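Local coordinates for replication initiator protein (Staphylococcus aureus subsp. aureus, PDB 4PTA) that probably initiates replication of a staphylococcal multidrug-resistance plasmid by assembling on its origin DNA, with an N-terminal domain of the helix-turn-helix class, at residues F24-P27 / N28-D31; T67-D70 / L71-I74; L75-G78 / N79-T83; I82-I85 / K86-E90; Y121-D124 / K125-E129. All coordinates share one frame; numbering follows the deposited sequence.

Interaction 1: residues F24-P27 / N28-D31; sequences FTNP and NYKD
Asn26 and Asn28 lie side by side and point the same way, one residue before and one after Pro27, at the entrance to helix 27-30. Along the Asn26 side chain, CB meets the ring of Tyr29 first, 3.5 Å from its CD1, and CG is 3.8 Å from the same ring carbon. The amide and ring planes are 42° apart, an oblique fit. With CG anti to the backbone nitrogen (chi1 -167°), the amide turns OD1 toward Asn28, where it takes two bonds: the backbone N of Asn28 at 2.8 Å, and ND2 of Asn28 at 3.2 Å on a lone pair in the carbonyl plane. Two donors from one residue fix how this amide is rotated. At the other branch, ND2 gives its hydrogen bond to Asp119 on helix 117-127. The main chain adds a second grip, since Asn26 O accepts from Tyr29 N and, almost straight, from Lys30 N at 2.8 Å. Lys30 bends back with CD 3.4 Å from Thr25 C and offers NZ to Thr25 O in a weak bond. Tyr29 OH bonds to Ala114 N. The arrangement is a classic asparagine N-cap with proline in the first turn.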
loop_
_atom_site.group_PDB
_atom_site.type_symbol
_atom_site.label_atom_id
_atom_site.label_comp_id
_atom_site.label_asym_id
_atom_site.label_seq_id
_atom_site.Cartn_x
_atom_site.Cartn_y
_atom_site.Cartn_z
ATOM N N PHE A 24 2.203 12.185 14.302
ATOM C CA PHE A 24 3.377 13.044 14.329
ATOM C C PHE A 24 3.041 14.492 13.980
ATOM O O PHE A 24 3.929 15.303 13.724
ATOM C CB PHE A 24 4.456 12.481 13.397
ATOM C CG PHE A 24 4.851 11.067 13.729
ATOM C CD1 PHE A 24 4.119 9.997 13.244
ATOM C CD2 PHE A 24 5.939 10.811 14.546
ATOM C CE1 PHE A 24 4.464 8.707 13.561
ATOM C CE2 PHE A 24 6.291 9.521 14.862
ATOM C CZ PHE A 24 5.553 8.468 14.371
ATOM N N THR A 25 1.752 14.817 13.986
ATOM C CA THR A 25 1.309 16.181 13.718
ATOM C C THR A 25 0.241 16.625 14.721
ATOM O O THR A 25 0.225 17.775 15.158
ATOM C CB THR A 25 0.768 16.334 12.279
ATOM O OG1 THR A 25 -0.303 15.409 12.067
ATOM C CG2 THR A 25 1.862 16.062 11.261
ATOM N N ASN A 26 -0.650 15.707 15.086
ATOM C CA ASN A 26 -1.716 16.012 16.038
ATOM C C ASN A 26 -1.210 16.016 17.477
ATOM O O ASN A 26 -0.631 15.030 17.935
ATOM C CB ASN A 26 -2.867 15.016 15.895
ATOM C CG ASN A 26 -4.124 15.467 16.619
ATOM O OD1 ASN A 26 -4.163 15.525 17.849
ATOM N ND2 ASN A 26 -5.168 15.776 15.854
ATOM N N PRO A 27 -1.429 17.133 18.195
ATOM C CA PRO A 27 -0.967 17.297 19.580
ATOM C C PRO A 27 -1.480 16.189 20.492
ATOM O O PRO A 27 -0.762 15.763 21.397
ATOM C CB PRO A 27 -1.574 18.643 19.993
ATOM C CG PRO A 27 -1.761 19.377 18.717
ATOM C CD PRO A 27 -2.127 18.329 17.701
ATOM N N ASN A 28 -2.706 15.734 20.255
ATOM C CA ASN A 28 -3.262 14.629 21.024
ATOM C C ASN A 28 -2.362 13.403 20.966
ATOM O O ASN A 28 -2.232 12.670 21.943
ATOM C CB ASN A 28 -4.660 14.258 20.519
ATOM C CG ASN A 28 -5.741 15.181 21.049
ATOM O OD1 ASN A 28 -6.080 15.138 22.231
ATOM N ND2 ASN A 28 -6.303 16.004 20.170
ATOM N N TYR A 29 -1.732 13.195 19.813
ATOM C CA TYR A 29 -0.991 11.967 19.544
ATOM C C TYR A 29 0.521 12.109 19.710
ATOM O O TYR A 29 1.163 11.236 20.288
ATOM C CB TYR A 29 -1.312 11.459 18.139
ATOM C CG TYR A 29 -2.786 11.241 17.909
ATOM C CD1 TYR A 29 -3.405 11.702 16.756
ATOM C CD2 TYR A 29 -3.559 10.574 18.849
ATOM C CE1 TYR A 29 -4.755 11.505 16.546
ATOM C CE2 TYR A 29 -4.904 10.372 18.651
ATOM C CZ TYR A 29 -5.500 10.837 17.498
ATOM O OH TYR A 29 -6.847 10.630 17.303
ATOM N N LYS A 30 1.086 13.194 19.188
ATOM C CA LYS A 30 2.525 13.428 19.284
ATOM C C LYS A 30 3.040 13.071 20.671
ATOM O O LYS A 30 4.117 12.499 20.822
ATOM C CB LYS A 30 2.859 14.886 18.959
ATOM C CG LYS A 30 3.288 15.120 17.522
ATOM C CD LYS A 30 2.734 16.424 16.980
ATOM C CE LYS A 30 3.028 17.587 17.910
ATOM N NZ LYS A 30 2.381 18.842 17.440
ATOM N N ASP A 31 2.243 13.405 21.678
ATOM C CA ASP A 31 2.582 13.149 23.070
ATOM C C ASP A 31 2.923 11.679 23.321
ATOM O O ASP A 31 3.815 11.372 24.107
ATOM C CB ASP A 31 1.414 13.572 23.965
ATOM C CG ASP A 31 1.825 13.773 25.406
ATOM O OD1 ASP A 31 2.004 12.764 26.123
ATOM O OD2 ASP A 31 1.965 14.941 25.824
#

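Interaction 2: residues T67-D70 / L71-I74; sequences TVAD and LEVI
Chi1 of -69° in Asp70 swings its carboxylate back to Thr67 N and closes the capping box that opens helix 68-74, while chi1 of -64° in Leu71 brings CG of that residue to 3.7 Å from Thr67 O. The same carbonyl meets the backbone N of Leu71 in a weak, straight bond. Glu72 extends beyond CG and runs back along the first turn, where its OE1 lies 3.8 Å from Ala69 CA. One turn on, Val73 N bonds to Ala69 O at 2.9 Å. Leu71 is the buried side chain here and faces helix 79-91, packing on Ile82 and Lys86, whereas Ile74 leans on Ile42 and Leu43 of helix 34-44. Helix 68-74 is thus consistent with the first helix of a helix-turn-helix unit, its outer face carrying Ala69 and Val73. The box itself has two halves. Thr67 OG1 accepts from Ala69 N and, more directly, from Asp70 N at 3.0 Å, which ties up amides that the helix start would otherwise leave without a helical partner. In return Asp70 OD2 takes Thr67 N at 2.9 Å, on the anti side of the carboxylate and 34° out of its plane.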
loop_
_atom_site.group_PDB
_atom_site.type_symbol
_atom_site.label_atom_id
_atom_site.label_comp_id
_atom_site.label_asym_id
_atom_site.label_seq_id
_atom_site.Cartn_x
_atom_site.Cartn_y
_atom_site.Cartn_z
ATOM N N THR A 67 -4.783 -11.934 25.621
ATOM C CA THR A 67 -4.433 -11.952 27.036
ATOM C C THR A 67 -3.253 -11.025 27.295
ATOM O O THR A 67 -2.733 -10.396 26.374
ATOM C CB THR A 67 -4.043 -13.363 27.506
ATOM O OG1 THR A 67 -2.703 -13.654 27.092
ATOM C CG2 THR A 67 -4.995 -14.408 26.932
ATOM N N VAL A 68 -2.827 -10.946 28.549
ATOM C CA VAL A 68 -1.673 -10.130 28.898
ATOM C C VAL A 68 -0.416 -10.718 28.263
ATOM O O VAL A 68 0.529 -9.994 27.952
ATOM C CB VAL A 68 -1.473 -10.045 30.420
ATOM C CG1 VAL A 68 -0.606 -8.843 30.774
ATOM C CG2 VAL A 68 -2.819 -9.963 31.128
ATOM N N ALA A 69 -0.420 -12.035 28.068
ATOM C CA ALA A 69 0.729 -12.738 27.504
ATOM C C ALA A 69 0.770 -12.628 25.982
ATOM O O ALA A 69 1.844 -12.500 25.393
ATOM C CB ALA A 69 0.731 -14.200 27.938
ATOM N N ASP A 70 -0.400 -12.692 25.351
ATOM C CA ASP A 70 -0.506 -12.517 23.905
ATOM C C ASP A 70 0.135 -11.206 23.483
ATOM O O ASP A 70 1.076 -11.186 22.694
ATOM C CB ASP A 70 -1.969 -12.528 23.461
ATOM C CG ASP A 70 -2.610 -13.891 23.595
ATOM O OD1 ASP A 70 -1.891 -14.905 23.464
ATOM O OD2 ASP A 70 -3.836 -13.949 23.826
ATOM N N LEU A 71 -0.387 -10.108 24.010
ATOM C CA LEU A 71 0.162 -8.800 23.711
ATOM C C LEU A 71 1.640 -8.769 24.075
ATOM O O LEU A 71 2.438 -8.093 23.427
ATOM C CB LEU A 71 -0.605 -7.714 24.465
ATOM C CG LEU A 71 -2.075 -7.558 24.069
ATOM C CD1 LEU A 71 -2.757 -6.521 24.939
ATOM C CD2 LEU A 71 -2.197 -7.188 22.598
ATOM N N GLU A 72 2.001 -9.520 25.109
ATOM C CA GLU A 72 3.383 -9.572 25.568
ATOM C C GLU A 72 4.311 -10.094 24.473
ATOM O O GLU A 72 5.379 -9.528 24.233
ATOM C CB GLU A 72 3.496 -10.430 26.830
ATOM C CG GLU A 72 4.310 -9.785 27.933
ATOM C CD GLU A 72 4.000 -10.351 29.305
ATOM O OE1 GLU A 72 3.778 -11.578 29.416
ATOM O OE2 GLU A 72 3.973 -9.562 30.274
ATOM N N VAL A 73 3.898 -11.171 23.809
ATOM C CA VAL A 73 4.674 -11.731 22.709
ATOM C C VAL A 73 4.483 -10.918 21.433
ATOM O O VAL A 73 5.433 -10.688 20.685
ATOM C CB VAL A 73 4.305 -13.207 22.435
ATOM C CG1 VAL A 73 2.800 -13.380 22.342
ATOM C CG2 VAL A 73 4.980 -13.701 21.159
ATOM N N ILE A 74 3.248 -10.481 21.197
ATOM C CA ILE A 74 2.903 -9.725 19.997
ATOM C C ILE A 74 3.667 -8.411 19.899
ATOM O O ILE A 74 4.129 -8.031 18.820
ATOM C CB ILE A 74 1.390 -9.425 19.935
ATOM C CG1 ILE A 74 0.606 -10.702 19.634
ATOM C CG2 ILE A 74 1.093 -8.365 18.882
ATOM C CD1 ILE A 74 -0.893 -10.498 19.617
#

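Interaction 3: residues L75-G78 / N79-T83; sequences LNCG and NKKIT
Cys77 packs on two residues of the first turn of helix 79-91, and the closer side of this contact is apolar. Its SG lies 4.1 Å from Ile82 CG2, while its CB touches Lys81 CD at 3.8 Å. Chi1 of 59° sets the sulfur between the backbone N and the carbonyl carbon of Cys77, pointing it at the helix. The same sulfur also reaches Ile85, where Leu75 packs too, and the far end of Ile82 meets Val68 and Leu71. Gly78 is the N-cap; its carbonyl appears to take Ile82 N at 3.1 Å, though the position of that oxygen is doubtful. The other side is loose and open to solvent. Lys81 has CG anti to its backbone N (chi1 -166°), which lays its methylenes along Cys77 before the chain bends and carries NZ away. Lys80 leads outward as well. Behind Cys77, Asn76 has positive phi and is the C-prime residue of a Schellman motif, with Cys77 N returning to Glu72 O. One helix is closed and the next opened within four residues, as in the turn of a helix-turn-helix. Apolar contacts thus hold the turn inside, while the charged lysine ends stay exposed outside, as would suit a DNA-binding helix-turn-helix, though no DNA is present here.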
loop_
_atom_site.group_PDB
_atom_site.type_symbol
_atom_site.label_atom_id
_atom_site.label_comp_id
_atom_site.label_asym_id
_atom_site.label_seq_id
_atom_site.Cartn_x
_atom_site.Cartn_y
_atom_site.Cartn_z
ATOM N N LEU A 75 3.792 -7.713 21.023
ATOM C CA LEU A 75 4.482 -6.429 21.034
ATOM C C LEU A 75 5.908 -6.584 21.546
ATOM O O LEU A 75 6.671 -5.615 21.598
ATOM C CB LEU A 75 3.715 -5.406 21.878
ATOM C CG LEU A 75 2.215 -5.300 21.589
ATOM C CD1 LEU A 75 1.578 -4.213 22.441
ATOM C CD2 LEU A 75 1.964 -5.040 20.116
ATOM N N ASN A 76 6.260 -7.813 21.916
ATOM C CA ASN A 76 7.563 -8.113 22.499
ATOM C C ASN A 76 7.947 -7.135 23.602
ATOM O O ASN A 76 8.891 -6.360 23.459
ATOM C CB ASN A 76 8.651 -8.137 21.429
ATOM C CG ASN A 76 9.913 -8.825 21.906
ATOM O OD1 ASN A 76 9.861 -9.932 22.443
ATOM N ND2 ASN A 76 11.052 -8.166 21.734
ATOM N N CYS A 77 7.203 -7.172 24.700
ATOM C CA CYS A 77 7.504 -6.330 25.847
ATOM C C CYS A 77 6.833 -6.892 27.092
ATOM O O CYS A 77 5.975 -7.768 26.999
ATOM C CB CYS A 77 7.062 -4.889 25.590
ATOM S SG CYS A 77 5.302 -4.705 25.255
ATOM N N GLY A 78 7.232 -6.390 28.256
ATOM C CA GLY A 78 6.706 -6.880 29.516
ATOM C C GLY A 78 5.351 -6.299 29.866
ATOM O O GLY A 78 4.964 -5.254 29.341
ATOM N N ASN A 79 4.634 -6.974 30.761
ATOM C CA ASN A 79 3.311 -6.523 31.189
ATOM C C ASN A 79 3.316 -5.133 31.830
ATOM O O ASN A 79 2.290 -4.456 31.867
ATOM C CB ASN A 79 2.640 -7.559 32.101
ATOM C CG ASN A 79 3.603 -8.181 33.094
ATOM O OD1 ASN A 79 4.449 -7.496 33.669
ATOM N ND2 ASN A 79 3.484 -9.490 33.294
ATOM N N LYS A 80 4.474 -4.711 32.325
ATOM C CA LYS A 80 4.630 -3.358 32.843
ATOM C C LYS A 80 4.450 -2.355 31.711
ATOM O O LYS A 80 3.742 -1.359 31.850
ATOM C CB LYS A 80 6.013 -3.185 33.474
ATOM C CG LYS A 80 6.007 -3.024 34.990
ATOM C CD LYS A 80 5.702 -1.592 35.406
ATOM C CE LYS A 80 5.928 -1.395 36.899
ATOM N NZ LYS A 80 5.790 0.032 37.311
ATOM N N LYS A 81 5.095 -2.636 30.583
ATOM C CA LYS A 81 5.063 -1.743 29.434
ATOM C C LYS A 81 3.703 -1.733 28.739
ATOM O O LYS A 81 3.196 -0.668 28.390
ATOM C CB LYS A 81 6.170 -2.108 28.441
ATOM C CG LYS A 81 6.432 -1.047 27.387
ATOM C CD LYS A 81 7.750 -1.294 26.679
ATOM C CE LYS A 81 8.915 -1.227 27.654
ATOM N NZ LYS A 81 10.224 -1.478 26.983
ATOM N N ILE A 82 3.111 -2.908 28.539
ATOM C CA ILE A 82 1.826 -2.980 27.850
ATOM C C ILE A 82 0.741 -2.252 28.635
ATOM O O ILE A 82 -0.157 -1.646 28.050
ATOM C CB ILE A 82 1.381 -4.431 27.553
ATOM C CG1 ILE A 82 -0.011 -4.700 28.136
ATOM C CG2 ILE A 82 2.393 -5.427 28.073
ATOM C CD1 ILE A 82 -0.541 -6.083 27.832
ATOM N N THR A 83 0.831 -2.315 29.959
ATOM C CA THR A 83 -0.067 -1.562 30.824
ATOM C C THR A 83 0.007 -0.080 30.472
ATOM O O THR A 83 -1.016 0.571 30.249
ATOM C CB THR A 83 0.279 -1.779 32.309
ATOM O OG1 THR A 83 -0.368 -2.969 32.779
ATOM C CG2 THR A 83 -0.177 -0.599 33.151
#

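Interaction 4: residues I82-I85 / K86-E90; sequences ITKI and KKELE
From Ile82 to Leu89 the chain is regular alpha-helix, with each NH of Lys86, Lys87, Glu88 and Leu89 bonded to the carbonyl four residues earlier, at 2.8 Å for Lys86 N on Ile82 O. On this frame four pairs of side chains run alongside each other, all in i to i+4 steps. Ile85 and Leu89 form the buried pair: Ile85 CG2 lies 4.0 Å from Leu89 CD1, and both residues pack on Ala36 or Ala39 of helix 34-44, Leu89 also on Leu95 of strand 95-97. Lys86 is stretched out fully beyond CG, so that its CE passes Ile82 CD1 at 3.6 Å on the side of helix 68-74 and NZ travels on to a hydrogen bond with Gln97 OE1. Lys87, equally extended, runs its tail past Thr83 CG2, with CE at 3.7 Å from that methyl. Lys84 keeps CG anti to its backbone N (chi1 170°), and its CE comes to 3.4 Å from Glu88 OE1. The ammonium overshoots, however: Lys84 NZ and Glu88 OE1 are 4.5 Å apart, beyond a salt bridge. Glu88 OE1 has its hydrogen bond with Ser33 OG instead, and Lys84 NZ makes a long, weak ion pair with Asp35. The helix is therefore sided. Its aliphatic face builds the core, its acids, Glu88 and Glu90, are engaged within the fold by Ser33 and Gln97, and Lys87 carries positive charge outward, consistent with the second, recognition helix of a helix-turn-helix.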
loop_
_atom_site.group_PDB
_atom_site.type_symbol
_atom_site.label_atom_id
_atom_site.label_comp_id
_atom_site.label_asym_id
_atom_site.label_seq_id
_atom_site.Cartn_x
_atom_site.Cartn_y
_atom_site.Cartn_z
ATOM N N ILE A 82 3.111 -2.908 28.539
ATOM C CA ILE A 82 1.826 -2.980 27.850
ATOM C C ILE A 82 0.741 -2.252 28.635
ATOM O O ILE A 82 -0.157 -1.646 28.050
ATOM C CB ILE A 82 1.381 -4.431 27.553
ATOM C CG1 ILE A 82 -0.011 -4.700 28.136
ATOM C CG2 ILE A 82 2.393 -5.427 28.073
ATOM C CD1 ILE A 82 -0.541 -6.083 27.832
ATOM N N THR A 83 0.831 -2.315 29.959
ATOM C CA THR A 83 -0.067 -1.562 30.824
ATOM C C THR A 83 0.007 -0.080 30.472
ATOM O O THR A 83 -1.016 0.571 30.249
ATOM C CB THR A 83 0.279 -1.779 32.309
ATOM O OG1 THR A 83 -0.368 -2.969 32.779
ATOM C CG2 THR A 83 -0.177 -0.599 33.151
ATOM N N LYS A 84 1.227 0.442 30.409
ATOM C CA LYS A 84 1.447 1.820 29.992
ATOM C C LYS A 84 0.909 2.061 28.580
ATOM O O LYS A 84 0.388 3.139 28.281
ATOM C CB LYS A 84 2.939 2.161 30.053
ATOM C CG LYS A 84 3.300 3.488 29.406
ATOM C CD LYS A 84 4.797 3.599 29.177
ATOM C CE LYS A 84 5.126 4.746 28.229
ATOM N NZ LYS A 84 6.559 4.736 27.802
ATOM N N ILE A 85 1.038 1.053 27.720
ATOM C CA ILE A 85 0.617 1.165 26.325
ATOM C C ILE A 85 -0.892 1.311 26.190
ATOM O O ILE A 85 -1.376 2.247 25.556
ATOM C CB ILE A 85 1.075 -0.048 25.493
ATOM C CG1 ILE A 85 2.589 -0.015 25.292
ATOM C CG2 ILE A 85 0.362 -0.071 24.148
ATOM C CD1 ILE A 85 3.137 -1.258 24.637
ATOM N N LYS A 86 -1.630 0.375 26.778
ATOM C CA LYS A 86 -3.084 0.425 26.750
ATOM C C LYS A 86 -3.586 1.743 27.316
ATOM O O LYS A 86 -4.362 2.448 26.675
ATOM C CB LYS A 86 -3.679 -0.719 27.559
ATOM C CG LYS A 86 -3.328 -2.099 27.055
ATOM C CD LYS A 86 -4.117 -3.141 27.820
ATOM C CE LYS A 86 -3.783 -4.541 27.360
ATOM N NZ LYS A 86 -4.615 -5.569 28.052
ATOM N N LYS A 87 -3.139 2.070 28.526
ATOM C CA LYS A 87 -3.579 3.284 29.196
ATOM C C LYS A 87 -3.317 4.509 28.336
ATOM O O LYS A 87 -4.109 5.452 28.322
ATOM C CB LYS A 87 -2.891 3.434 30.556
ATOM C CG LYS A 87 -3.378 2.441 31.598
ATOM C CD LYS A 87 -2.667 2.617 32.928
ATOM C CE LYS A 87 -3.098 1.542 33.914
ATOM N NZ LYS A 87 -2.316 1.581 35.178
ATOM N N GLU A 88 -2.201 4.487 27.617
ATOM C CA GLU A 88 -1.832 5.598 26.748
ATOM C C GLU A 88 -2.762 5.707 25.548
ATOM O O GLU A 88 -3.202 6.800 25.197
ATOM C CB GLU A 88 -0.389 5.447 26.277
ATOM C CG GLU A 88 0.546 6.497 26.831
ATOM C CD GLU A 88 1.971 6.300 26.368
ATOM O OE1 GLU A 88 2.379 5.133 26.181
ATOM O OE2 GLU A 88 2.682 7.311 26.188
ATOM N N LEU A 89 -3.056 4.571 24.920
ATOM C CA LEU A 89 -3.887 4.561 23.724
ATOM C C LEU A 89 -5.341 4.894 24.054
ATOM O O LEU A 89 -6.005 5.593 23.292
ATOM C CB LEU A 89 -3.791 3.220 22.987
ATOM C CG LEU A 89 -2.414 2.783 22.465
ATOM C CD1 LEU A 89 -2.499 1.399 21.822
ATOM C CD2 LEU A 89 -1.825 3.795 21.490
ATOM N N GLU A 90 -5.826 4.401 25.190
ATOM C CA GLU A 90 -7.192 4.683 25.636
ATOM C C GLU A 90 -7.387 6.158 25.978
ATOM O O GLU A 90 -8.416 6.750 25.661
ATOM C CB GLU A 90 -7.562 3.806 26.835
ATOM C CG GLU A 90 -7.637 2.324 26.509
ATOM C CD GLU A 90 -7.934 1.467 27.724
ATOM O OE1 GLU A 90 -8.910 0.689 27.676
ATOM O OE2 GLU A 90 -7.187 1.562 28.720
#

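Interaction 5: residues Y121-D124 / K125-E129; sequences YEID and KAENE
Asn128 reaches back to Asp124 at the C-terminal end of helix 117-127, where Asp124 O takes two donors from opposite faces of its carbonyl plane. Asn128 ND2 comes at 2.7 Å, nearly straight, with the oxygen in the plane of the asparagine amide; Glu127 N comes from the other face at 3.1 Å, steeply above the carbonyl plane. The side-chain amide thus covers a carbonyl in the last turn, where the helical bonding runs out: Glu127 N makes a weak bond to Ile123 O as well. One residue earlier the pattern is still regular, with Ala126 N on Glu122 O at 2.8 Å. Ile123 and Glu127 lie side by side. Because CG2 of Ile123 stands anti to its backbone N, that methyl faces the next turn, 3.7 Å from Glu127 OE2. Lys125 is folded at three torsions and rests its CD 4.2 Å from Tyr121 OH, on the outer surface. Further out, the acid groups are positioned by partners beyond this helix. Glu127 divides its carboxylate between two salt bridges, OE2 with Lys21 of the same chain and OE1 with Arg15 of the second subunit, which would probably stabilise its charged form. Asp124 OD1 hydrogen-bonds Tyr12 OH of that subunit, and the same Tyr12 packs on Ile123. The helix therefore has neighbours in both subunits: Glu122 and Ile123 pack on Thr25 in the loop between strand 16-20 and helix 27-30, while Ile123, Asp124 and Glu127 also meet the N-terminal part of the second subunit.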
loop_
_atom_site.group_PDB
_atom_site.type_symbol
_atom_site.label_atom_id
_atom_site.label_comp_id
_atom_site.label_asym_id
_atom_site.label_seq_id
_atom_site.Cartn_x
_atom_site.Cartn_y
_atom_site.Cartn_z
ATOM N N TYR A 121 -2.921 20.348 6.970
ATOM C CA TYR A 121 -1.907 21.355 6.673
ATOM C C TYR A 121 -0.505 20.874 7.045
ATOM O O TYR A 121 0.417 20.911 6.226
ATOM C CB TYR A 121 -2.232 22.661 7.398
ATOM C CG TYR A 121 -1.130 23.694 7.326
ATOM C CD1 TYR A 121 -0.785 24.286 6.119
ATOM C CD2 TYR A 121 -0.441 24.084 8.468
ATOM C CE1 TYR A 121 0.220 25.233 6.047
ATOM C CE2 TYR A 121 0.565 25.031 8.407
ATOM C CZ TYR A 121 0.892 25.601 7.194
ATOM O OH TYR A 121 1.893 26.544 7.126
ATOM N N GLU A 122 -0.357 20.421 8.286
ATOM C CA GLU A 122 0.904 19.877 8.773
ATOM C C GLU A 122 1.383 18.679 7.954
ATOM O O GLU A 122 2.550 18.616 7.564
ATOM C CB GLU A 122 0.778 19.490 10.247
ATOM C CG GLU A 122 0.958 20.658 11.186
ATOM C CD GLU A 122 2.291 21.344 10.982
ATOM O OE1 GLU A 122 3.335 20.660 11.068
ATOM O OE2 GLU A 122 2.295 22.564 10.721
ATOM N N ILE A 123 0.484 17.732 7.700
ATOM C CA ILE A 123 0.834 16.541 6.933
ATOM C C ILE A 123 1.326 16.899 5.530
ATOM O O ILE A 123 2.173 16.207 4.968
ATOM C CB ILE A 123 -0.336 15.535 6.861
ATOM C CG1 ILE A 123 -0.614 14.941 8.245
ATOM C CG2 ILE A 123 -0.025 14.417 5.878
ATOM C CD1 ILE A 123 -1.790 13.989 8.281
ATOM N N ASP A 124 0.801 17.986 4.971
ATOM C CA ASP A 124 1.292 18.485 3.690
ATOM C C ASP A 124 2.723 18.988 3.834
ATOM O O ASP A 124 3.594 18.656 3.033
ATOM C CB ASP A 124 0.408 19.616 3.161
ATOM C CG ASP A 124 -0.959 19.137 2.722
ATOM O OD1 ASP A 124 -1.044 18.436 1.692
ATOM O OD2 ASP A 124 -1.952 19.478 3.397
ATOM N N LYS A 125 2.957 19.796 4.859
ATOM C CA LYS A 125 4.281 20.351 5.089
ATOM C C LYS A 125 5.286 19.228 5.346
ATOM O O LYS A 125 6.434 19.295 4.905
ATOM C CB LYS A 125 4.251 21.344 6.256
ATOM C CG LYS A 125 5.003 22.651 5.998
ATOM C CD LYS A 125 4.204 23.635 5.139
ATOM C CE LYS A 125 4.093 23.187 3.687
ATOM N NZ LYS A 125 5.426 22.929 3.070
ATOM N N ALA A 126 4.833 18.189 6.040
ATOM C CA ALA A 126 5.680 17.052 6.379
ATOM C C ALA A 126 5.989 16.166 5.171
ATOM O O ALA A 126 6.982 15.441 5.166
ATOM C CB ALA A 126 5.036 16.231 7.488
ATOM N N GLU A 127 5.136 16.223 4.154
ATOM C CA GLU A 127 5.304 15.386 2.969
ATOM C C GLU A 127 5.985 16.115 1.816
ATOM O O GLU A 127 6.218 15.528 0.760
ATOM C CB GLU A 127 3.955 14.853 2.485
ATOM C CG GLU A 127 3.344 13.760 3.341
ATOM C CD GLU A 127 2.015 13.282 2.785
ATOM O OE1 GLU A 127 1.512 13.918 1.835
ATOM O OE2 GLU A 127 1.476 12.274 3.289
ATOM N N ASN A 128 6.295 17.393 2.011
ATOM C CA ASN A 128 6.883 18.196 0.942
ATOM C C ASN A 128 8.235 18.813 1.292
ATOM O O ASN A 128 8.705 18.701 2.426
ATOM C CB ASN A 128 5.902 19.277 0.477
ATOM C CG ASN A 128 4.755 18.709 -0.338
ATOM O OD1 ASN A 128 4.870 18.531 -1.552
ATOM N ND2 ASN A 128 3.643 18.418 0.326
ATOM N N GLU A 129 8.852 19.453 0.300
ATOM C CA GLU A 129 10.161 20.090 0.448
ATOM C C GLU A 129 10.339 20.775 1.802
ATOM O O GLU A 129 9.406 21.378 2.330
ATOM C CB GLU A 129 10.374 21.119 -0.670
ATOM C CG GLU A 129 11.538 20.820 -1.605
ATOM C CD GLU A 129 11.243 19.686 -2.567
ATOM O OE1 GLU A 129 11.153 18.526 -2.112
ATOM O OE2 GLU A 129 11.103 19.956 -3.780
#

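Interactions 2, 3 and 4 follow one another through helices 68-74 and 79-91 and interlock: Leu71 meets Ile82 and Lys86, while Leu75 and Cys77 both reach Ile85. Interactions 2 and 3 are surface contacts at helix ends; interaction 4, inside a helix, is partly buried, apolar toward the core, with charged side chains along its outer side. Interaction 1, also partly buried, is a cap too: an asparagine side chain caps there and a threonine in interaction 2, whereas interaction 3 has a glycine at the N-cap position, with no side chain to cap. It touches interaction 5 through Thr25. Interaction 5 lies on the surface, and several of its acids, Asp124, Glu127 and Glu129, bond to the second subunit.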